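Local coordinates for 2-aminomuconate 6-semialdehyde dehydrogenase (Burkholderia cenocepacia, PDB 4U3W), which probably oxidises 2-aminomuconate 6-semialdehyde to 2-aminomuconate with NAD+ as electron acceptor, as a member of the aldehyde dehydrogenase family, at residues Glu145-Ala148 / Ser152-Ile155; Phe179-Ala184 / Arg468-Pro473; Phe361-Glu366 / Ser401-Arg406. All blocks are in the same frame, centred on the assembly; numbering follows the deposited sequence.

Interaction 1 (Glu145-Ala148 / Ser152-Ile155); sequences ETHA and SELI
Glu145-His147 and Glu153-Ile155 run antiparallel as neighbouring strands, their axes 4.8 Å apart and 163° between their directions, with Thr146 and Leu154 as the hydrogen-bonded pair between two non-hydrogen-bonded ones. Thr146 N bonds to Leu154 O at 2.9 Å, and Leu154 N returns the bond to Thr146 O. That same oxygen also receives the CA-H of Glu153. Nearer the turn, Ala148 N reaches Ser152 O at 3.0 Å.

On the face shared by Thr146 and Leu154, Leu154 CD1 lies 4.2 Å from Thr146 CB. The same methyl is 4.3 Å from Ala148 CB at the turn, where Ala148 CB also meets Ser152 OG at 3.6 Å; that hydroxyl is hydrogen-bonded to Asp150. On the other face, Glu153 and His147 extend alongside each other. Glu153 CG is anti to the backbone N (chi1 -174°) and the chain continues extended, which brings Glu153 CD 3.6 Å from His147 CE1, an approach oblique to the ring. Glu145 OE1 is 4.2 Å from Glu153 OE2; Tyr143 OH binds the other oxygen of Glu145, and the close like charges would probably disfavour both carboxylates being ionised. Thr146 OG1 is held by Asn156 and by Asp469 of the second subunit. This is the tip of the long beta hairpin that, backed by strand 495-503, forms the oligomerisation arm of aldehyde dehydrogenases.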
loop_
_atom_site.group_PDB
_atom_site.type_symbol
_atom_site.label_atom_id
_atom_site.label_comp_id
_atom_site.label_asym_id
_atom_site.label_seq_id
_atom_site.Cartn_x
_atom_site.Cartn_y
_atom_site.Cartn_z
ATOM N N GLU A 145 14.873 -1.799 2.316
ATOM C CA GLU A 145 16.325 -1.951 2.305
ATOM C C GLU A 145 16.971 -0.892 3.170
ATOM O O GLU A 145 16.578 0.279 3.100
ATOM C CB GLU A 145 16.878 -1.839 0.875
ATOM C CG GLU A 145 16.326 -2.902 -0.017
ATOM C CD GLU A 145 16.608 -2.675 -1.505
ATOM O OE1 GLU A 145 17.200 -1.643 -1.882
ATOM O OE2 GLU A 145 16.209 -3.543 -2.300
ATOM N N THR A 146 17.957 -1.287 3.987
ATOM C CA THR A 146 18.677 -0.332 4.862
ATOM C C THR A 146 20.165 -0.231 4.477
ATOM O O THR A 146 20.870 -1.242 4.396
ATOM C CB THR A 146 18.533 -0.727 6.366
ATOM O OG1 THR A 146 17.142 -0.866 6.673
ATOM C CG2 THR A 146 19.176 0.316 7.298
ATOM N N HIS A 147 20.620 1.002 4.220
ATOM C CA HIS A 147 22.027 1.288 3.949
ATOM C C HIS A 147 22.555 2.042 5.165
ATOM O O HIS A 147 22.268 3.231 5.356
ATOM C CB HIS A 147 22.168 2.100 2.665
ATOM C CG HIS A 147 21.451 1.481 1.516
ATOM N ND1 HIS A 147 22.033 0.532 0.706
ATOM C CD2 HIS A 147 20.166 1.604 1.097
ATOM C CE1 HIS A 147 21.146 0.123 -0.188
ATOM N NE2 HIS A 147 20.005 0.757 0.028
ATOM N N ALA A 148 23.261 1.322 6.031
ATOM C CA ALA A 148 23.650 1.871 7.326
ATOM C C ALA A 148 24.894 2.742 7.191
ATOM O O ALA A 148 25.611 2.664 6.192
ATOM C CB ALA A 148 23.869 0.761 8.338
ATOM N N SER A 152 27.294 -1.006 5.710
ATOM C CA SER A 152 26.648 -2.313 5.591
ATOM C C SER A 152 25.240 -2.202 4.994
ATOM O O SER A 152 24.635 -1.125 5.033
ATOM C CB SER A 152 26.591 -3.001 6.954
ATOM O OG SER A 152 25.895 -2.208 7.890
ATOM N N GLU A 153 24.713 -3.316 4.478
ATOM C CA GLU A 153 23.365 -3.304 3.899
ATOM C C GLU A 153 22.538 -4.410 4.530
ATOM O O GLU A 153 23.045 -5.493 4.865
ATOM C CB GLU A 153 23.371 -3.448 2.348
ATOM C CG GLU A 153 21.922 -3.270 1.738
ATOM C CD GLU A 153 21.814 -3.436 0.209
ATOM O OE1 GLU A 153 22.873 -3.505 -0.468
ATOM O OE2 GLU A 153 20.656 -3.543 -0.299
ATOM N N LEU A 154 21.262 -4.120 4.740
ATOM C CA LEU A 154 20.395 -5.073 5.413
ATOM C C LEU A 154 19.094 -5.085 4.671
ATOM O O LEU A 154 18.727 -4.096 4.037
ATOM C CB LEU A 154 20.183 -4.712 6.888
ATOM C CG LEU A 154 21.459 -4.427 7.686
ATOM C CD1 LEU A 154 21.803 -2.927 7.763
ATOM C CD2 LEU A 154 21.326 -5.089 9.051
ATOM N N ILE A 155 18.393 -6.203 4.730
ATOM C CA ILE A 155 17.042 -6.233 4.237
ATOM C C ILE A 155 16.097 -6.424 5.429
ATOM O O ILE A 155 16.455 -7.095 6.424
ATOM C CB ILE A 155 16.839 -7.350 3.178
ATOM C CG1 ILE A 155 17.178 -8.728 3.744
ATOM C CG2 ILE A 155 17.728 -7.061 1.932
ATOM C CD1 ILE A 155 16.895 -9.875 2.768
#

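Interaction 2 (Phe179-Ala184 / Arg468-Pro473); sequences FTWKVA and RDLRTP
Asp469 OD1 is gripped twice by Arg471: by the backbone N at 3.1 Å through the anti lone pair, which makes an Asx turn, and by NE at 3.0 Å from the syn side. Arg471 NH2 completes a side-on, two-nitrogen salt bridge with Asp469 OD2 at 2.9 Å. Thr472 OG1 lies 2.7 Å from Asp469 O, which also accepts from the backbone N of Thr472, so the type I turn from Asp469 to Thr472 is braced by both its backbone and its side chains.

From this loop, Arg468 and Leu470 reach the six-membered ring of Trp181 on helix 175-188. CG of Trp181 is anti to the backbone N (chi1 172°), which carries the indole out from the helix to the loop. Arg468 kinks twice along its chain to bring NH2 3.1 Å from Trp181 CH2; the ring atom meets the guanidinium at its edge, with the two planes 84° apart, so the groups do not stack. Leu470 CD2 packs 3.5 Å from Trp181 CZ3, the leucine and the indole running past one another head to tail. Trp181 NE1 is hydrogen-bonded to Glu272 OE2, which would help fix the turn of the indole, and Asn128 of helix 114-138 touches both Trp181 and Leu470. A tryptophan on this helix facing this loop is consistent with the wall of the substrate tunnel of aldehyde dehydrogenases.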
loop_
_atom_site.group_PDB
_atom_site.type_symbol
_atom_site.label_atom_id
_atom_site.label_comp_id
_atom_site.label_asym_id
_atom_site.label_seq_id
_atom_site.Cartn_x
_atom_site.Cartn_y
_atom_site.Cartn_z
ATOM N N PHE A 179 -20.749 -11.331 16.737
ATOM C CA PHE A 179 -19.932 -12.489 17.183
ATOM C C PHE A 179 -18.995 -12.888 16.006
ATOM O O PHE A 179 -17.793 -12.954 16.162
ATOM C CB PHE A 179 -20.877 -13.625 17.623
ATOM C CG PHE A 179 -20.234 -14.771 18.354
ATOM C CD1 PHE A 179 -19.873 -14.671 19.687
ATOM C CD2 PHE A 179 -20.089 -15.982 17.734
ATOM C CE1 PHE A 179 -19.331 -15.803 20.391
ATOM C CE2 PHE A 179 -19.530 -17.105 18.401
ATOM C CZ PHE A 179 -19.158 -17.016 19.719
ATOM N N THR A 180 -19.546 -13.056 14.812
ATOM C CA THR A 180 -18.723 -13.485 13.684
ATOM C C THR A 180 -17.781 -12.393 13.164
ATOM O O THR A 180 -16.730 -12.705 12.587
ATOM C CB THR A 180 -19.581 -13.952 12.503
ATOM O OG1 THR A 180 -20.424 -12.870 12.082
ATOM C CG2 THR A 180 -20.431 -15.165 12.924
ATOM N N TRP A 181 -18.176 -11.132 13.345
ATOM C CA TRP A 181 -17.343 -10.002 13.018
ATOM C C TRP A 181 -15.971 -10.124 13.734
ATOM O O TRP A 181 -14.946 -9.692 13.190
ATOM C CB TRP A 181 -18.076 -8.726 13.430
ATOM C CG TRP A 181 -17.299 -7.467 13.351
ATOM C CD1 TRP A 181 -17.021 -6.605 14.393
ATOM C CD2 TRP A 181 -16.709 -6.874 12.174
ATOM N NE1 TRP A 181 -16.296 -5.526 13.928
ATOM C CE2 TRP A 181 -16.074 -5.673 12.581
ATOM C CE3 TRP A 181 -16.635 -7.258 10.831
ATOM C CZ2 TRP A 181 -15.394 -4.830 11.680
ATOM C CZ3 TRP A 181 -15.945 -6.425 9.928
ATOM C CH2 TRP A 181 -15.330 -5.226 10.363
ATOM N N LYS A 182 -15.958 -10.746 14.927
ATOM C CA LYS A 182 -14.701 -10.988 15.665
ATOM C C LYS A 182 -14.140 -12.399 15.453
ATOM O O LYS A 182 -12.908 -12.581 15.265
ATOM C CB LYS A 182 -14.907 -10.782 17.195
ATOM C CG LYS A 182 -15.548 -9.458 17.569
ATOM C CD LYS A 182 -14.781 -8.298 16.936
ATOM C CE LYS A 182 -15.322 -6.922 17.393
ATOM N NZ LYS A 182 -15.361 -6.940 18.927
ATOM N N VAL A 183 -15.009 -13.404 15.478
ATOM C CA VAL A 183 -14.514 -14.780 15.333
ATOM C C VAL A 183 -13.815 -14.978 13.963
ATOM O O VAL A 183 -12.737 -15.589 13.876
ATOM C CB VAL A 183 -15.680 -15.807 15.479
ATOM C CG1 VAL A 183 -15.217 -17.275 15.242
ATOM C CG2 VAL A 183 -16.320 -15.694 16.869
ATOM N N ALA A 184 -14.385 -14.410 12.895
ATOM C CA ALA A 184 -13.812 -14.686 11.568
ATOM C C ALA A 184 -12.384 -14.118 11.372
ATOM O O ALA A 184 -11.512 -14.872 10.961
ATOM C CB ALA A 184 -14.784 -14.209 10.424
ATOM N N ARG A 468 -21.749 -0.786 5.502
ATOM C CA ARG A 468 -20.516 -1.310 6.041
ATOM C C ARG A 468 -19.706 -2.084 5.009
ATOM O O ARG A 468 -19.959 -3.272 4.773
ATOM C CB ARG A 468 -20.834 -2.197 7.240
ATOM C CG ARG A 468 -21.446 -1.419 8.403
ATOM C CD ARG A 468 -20.345 -0.802 9.291
ATOM N NE ARG A 468 -19.438 -1.831 9.816
ATOM C CZ ARG A 468 -18.209 -2.052 9.342
ATOM N NH1 ARG A 468 -17.725 -1.303 8.349
ATOM N NH2 ARG A 468 -17.456 -3.011 9.868
ATOM N N ASP A 469 -18.727 -1.406 4.411
ATOM C CA ASP A 469 -17.739 -2.077 3.580
ATOM C C ASP A 469 -16.711 -2.666 4.519
ATOM O O ASP A 469 -16.014 -1.913 5.213
ATOM C CB ASP A 469 -17.088 -1.093 2.582
ATOM C CG ASP A 469 -16.255 -1.808 1.516
ATOM O OD1 ASP A 469 -15.405 -2.651 1.898
ATOM O OD2 ASP A 469 -16.440 -1.521 0.298
ATOM N N LEU A 470 -16.611 -4.001 4.553
ATOM C CA LEU A 470 -15.793 -4.676 5.568
ATOM C C LEU A 470 -14.262 -4.475 5.384
ATOM O O LEU A 470 -13.466 -4.992 6.210
ATOM C CB LEU A 470 -16.111 -6.186 5.619
ATOM C CG LEU A 470 -17.566 -6.586 5.928
ATOM C CD1 LEU A 470 -17.659 -8.091 6.086
ATOM C CD2 LEU A 470 -18.063 -5.859 7.180
ATOM N N ARG A 471 -13.857 -3.786 4.301
ATOM C CA ARG A 471 -12.436 -3.442 4.100
ATOM C C ARG A 471 -12.008 -2.122 4.771
ATOM O O ARG A 471 -10.804 -1.843 4.901
ATOM C CB ARG A 471 -12.101 -3.339 2.622
ATOM C CG ARG A 471 -12.314 -4.611 1.857
ATOM C CD ARG A 471 -12.207 -4.310 0.318
ATOM N NE ARG A 471 -13.254 -3.378 -0.114
ATOM C CZ ARG A 471 -13.276 -2.760 -1.301
ATOM N NH1 ARG A 471 -12.295 -2.943 -2.183
ATOM N NH2 ARG A 471 -14.275 -1.930 -1.591
ATOM N N THR A 472 -12.989 -1.306 5.165
ATOM C CA THR A 472 -12.717 0.032 5.693
ATOM C C THR A 472 -12.447 0.002 7.237
ATOM O O THR A 472 -12.901 -0.915 7.913
ATOM C CB THR A 472 -13.905 0.996 5.383
ATOM O OG1 THR A 472 -15.107 0.527 6.027
ATOM C CG2 THR A 472 -14.125 1.133 3.830
ATOM N N PRO A 473 -11.704 1.003 7.768
ATOM C CA PRO A 473 -11.499 1.041 9.230
ATOM C C PRO A 473 -12.789 1.421 9.972
ATOM O O PRO A 473 -13.422 2.466 9.711
ATOM C CB PRO A 473 -10.414 2.094 9.421
ATOM C CG PRO A 473 -10.552 3.013 8.175
ATOM C CD PRO A 473 -10.928 2.048 7.066
#

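Interaction 3 (Phe361-Glu366 / Ser401-Arg406); sequences FRLAVE and SARCVR
One face of the Arg403 guanidinium carries Leu363 CD2, which sits 3.6 Å above the plane and toward the rim of the group. The methyl is 3.6 Å from Arg403 NH1 and 3.7 Å from Arg403 CZ, and the two side chains cross at about a right angle. A bend at chi3 (50°) folds the end of the otherwise extended arginine back over the leucine, so that Arg403 CB, 3.9 Å from Leu363 CD2, and the guanidinium both border the same methyl. Arg403 NE forms a salt bridge with Glu407, which would probably limit rotation of the flat group and hold one of its faces against Leu363.

The contact joins the last turns of helix 351-366 to the short, weakly bonded helical turn at about 403-406, between strands 393-396 and 413-419. Both lie against the mainly parallel seven-stranded sheet, an alpha/beta arrangement matching the catalytic domain of the aldehyde dehydrogenase fold.

Next to Arg403 in the chain, Cys404 directs its thiol into the helix surface between Leu363 and Ala364. Cys404 SG is anti to the carbonyl carbon (chi1 -76°) and comes 3.3 Å from Ala364 N, 3.7 Å from Ala364 CB and 3.7 Å from Leu363 CG. The sulfur therefore touches backbone and side chain together, with the CA atoms of Ala364 and Cys404 5.7 Å apart. Leu363 CG, anti to its own backbone nitrogen, borders the sulfur while its CD2 branch serves the arginine. Glu367, directly after the helical segment, accepts hydrogen bonds from the backbone N of Arg403 and of Cys404, one to each carboxylate oxygen. Ala364 also packs on Trp395 of strand 393-396.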
loop_
_atom_site.group_PDB
_atom_site.type_symbol
_atom_site.label_atom_id
_atom_site.label_comp_id
_atom_site.label_asym_id
_atom_site.label_seq_id
_atom_site.Cartn_x
_atom_site.Cartn_y
_atom_site.Cartn_z
ATOM N N PHE A 361 -37.449 7.557 29.549
ATOM C CA PHE A 361 -38.627 8.212 28.965
ATOM C C PHE A 361 -39.238 9.150 29.987
ATOM O O PHE A 361 -39.611 10.281 29.648
ATOM C CB PHE A 361 -39.674 7.202 28.497
ATOM C CG PHE A 361 -39.335 6.549 27.168
ATOM C CD1 PHE A 361 -38.092 6.723 26.592
ATOM C CD2 PHE A 361 -40.263 5.764 26.511
ATOM C CE1 PHE A 361 -37.794 6.117 25.400
ATOM C CE2 PHE A 361 -39.975 5.182 25.330
ATOM C CZ PHE A 361 -38.738 5.349 24.772
ATOM N N ARG A 362 -39.297 8.696 31.249
ATOM C CA ARG A 362 -39.771 9.550 32.325
ATOM C C ARG A 362 -38.814 10.722 32.563
ATOM O O ARG A 362 -39.254 11.854 32.790
ATOM C CB ARG A 362 -39.976 8.744 33.641
ATOM C CG ARG A 362 -41.108 7.721 33.563
ATOM C CD ARG A 362 -41.485 7.098 34.932
ATOM N NE ARG A 362 -40.405 6.349 35.572
ATOM C CZ ARG A 362 -40.074 5.094 35.262
ATOM N NH1 ARG A 362 -40.717 4.442 34.294
ATOM N NH2 ARG A 362 -39.084 4.489 35.919
ATOM N N LEU A 363 -37.504 10.474 32.520
ATOM C CA LEU A 363 -36.547 11.580 32.700
ATOM C C LEU A 363 -36.677 12.679 31.623
ATOM O O LEU A 363 -36.603 13.868 31.955
ATOM C CB LEU A 363 -35.112 11.049 32.717
ATOM C CG LEU A 363 -34.043 12.127 32.847
ATOM C CD1 LEU A 363 -34.183 12.916 34.138
ATOM C CD2 LEU A 363 -32.642 11.573 32.679
ATOM N N ALA A 364 -36.859 12.292 30.347
ATOM C CA ALA A 364 -37.049 13.278 29.265
ATOM C C ALA A 364 -38.213 14.196 29.579
ATOM O O ALA A 364 -38.107 15.425 29.438
ATOM C CB ALA A 364 -37.277 12.596 27.895
ATOM N N VAL A 365 -39.318 13.618 30.034
ATOM C CA VAL A 365 -40.472 14.439 30.414
ATOM C C VAL A 365 -40.138 15.436 31.577
ATOM O O VAL A 365 -40.549 16.614 31.533
ATOM C CB VAL A 365 -41.696 13.547 30.825
ATOM C CG1 VAL A 365 -42.797 14.391 31.440
ATOM C CG2 VAL A 365 -42.238 12.804 29.628
ATOM N N GLU A 366 -39.419 14.979 32.613
ATOM C CA GLU A 366 -38.996 15.904 33.690
ATOM C C GLU A 366 -38.047 17.015 33.175
ATOM O O GLU A 366 -38.055 18.134 33.693
ATOM C CB GLU A 366 -38.338 15.126 34.849
ATOM N N SER A 401 -27.548 20.360 26.678
ATOM C CA SER A 401 -27.045 19.974 27.991
ATOM C C SER A 401 -27.875 18.907 28.701
ATOM O O SER A 401 -27.456 18.388 29.743
ATOM C CB SER A 401 -26.997 21.218 28.875
ATOM O OG SER A 401 -28.314 21.717 28.991
ATOM N N ALA A 402 -29.064 18.602 28.183
ATOM C CA ALA A 402 -29.965 17.668 28.882
ATOM C C ALA A 402 -29.390 16.243 28.905
ATOM O O ALA A 402 -28.703 15.818 27.960
ATOM C CB ALA A 402 -31.343 17.667 28.250
ATOM N N ARG A 403 -29.635 15.520 30.013
ATOM C CA ARG A 403 -29.139 14.149 30.127
ATOM C C ARG A 403 -29.716 13.273 28.994
ATOM O O ARG A 403 -29.037 12.397 28.465
ATOM C CB ARG A 403 -29.454 13.549 31.508
ATOM C CG ARG A 403 -28.801 14.301 32.688
ATOM C CD ARG A 403 -29.156 13.620 34.029
ATOM N NE ARG A 403 -28.880 12.194 33.886
ATOM C CZ ARG A 403 -29.463 11.230 34.586
ATOM N NH1 ARG A 403 -30.377 11.510 35.498
ATOM N NH2 ARG A 403 -29.129 9.981 34.350
ATOM N N CYS A 404 -30.959 13.516 28.610
ATOM C CA CYS A 404 -31.594 12.647 27.624
ATOM C C CYS A 404 -31.072 12.830 26.211
ATOM O O CYS A 404 -31.356 11.974 25.372
ATOM C CB CYS A 404 -33.123 12.832 27.632
ATOM S SG CYS A 404 -33.858 11.976 29.105
ATOM N N VAL A 405 -30.335 13.913 25.949
ATOM C CA VAL A 405 -29.686 14.067 24.655
ATOM C C VAL A 405 -28.172 13.868 24.786
ATOM O O VAL A 405 -27.474 13.983 23.782
ATOM C CB VAL A 405 -29.949 15.445 23.996
ATOM C CG1 VAL A 405 -31.421 15.680 23.887
ATOM C CG2 VAL A 405 -29.320 16.603 24.781
ATOM N N ARG A 406 -27.667 13.576 25.996
ATOM C CA ARG A 406 -26.227 13.295 26.144
ATOM C C ARG A 406 -25.951 11.812 26.447
ATOM O O ARG A 406 -24.945 11.244 25.966
ATOM C CB ARG A 406 -25.583 14.185 27.217
ATOM C CG ARG A 406 -25.626 15.668 26.887
ATOM C CD ARG A 406 -24.733 16.512 27.830
ATOM N NE ARG A 406 -23.315 16.476 27.444
ATOM C CZ ARG A 406 -22.777 17.213 26.467
ATOM N NH1 ARG A 406 -23.523 18.063 25.753
ATOM N NH2 ARG A 406 -21.476 17.108 26.195
#

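The three contacts come in order along the chain at their first segments, but interaction 3 is nested inside the long loop closed by interaction 2. Within one subunit they do not touch: the centres of interactions 1 and 2 lie about 38 Å apart, those of 2 and 3 about 34 Å, and those of 1 and 3 about 62 Å. Strand 153-169 of interaction 1 is followed directly by helix 175-188 of interaction 2. Between subunits the first two do meet, since the hairpin of one copy contacts the 468-473 loop of another. The hairpin tip thus reaches the loop beside Trp181 in a neighbouring subunit, whereas interaction 3 is touched by no other chain.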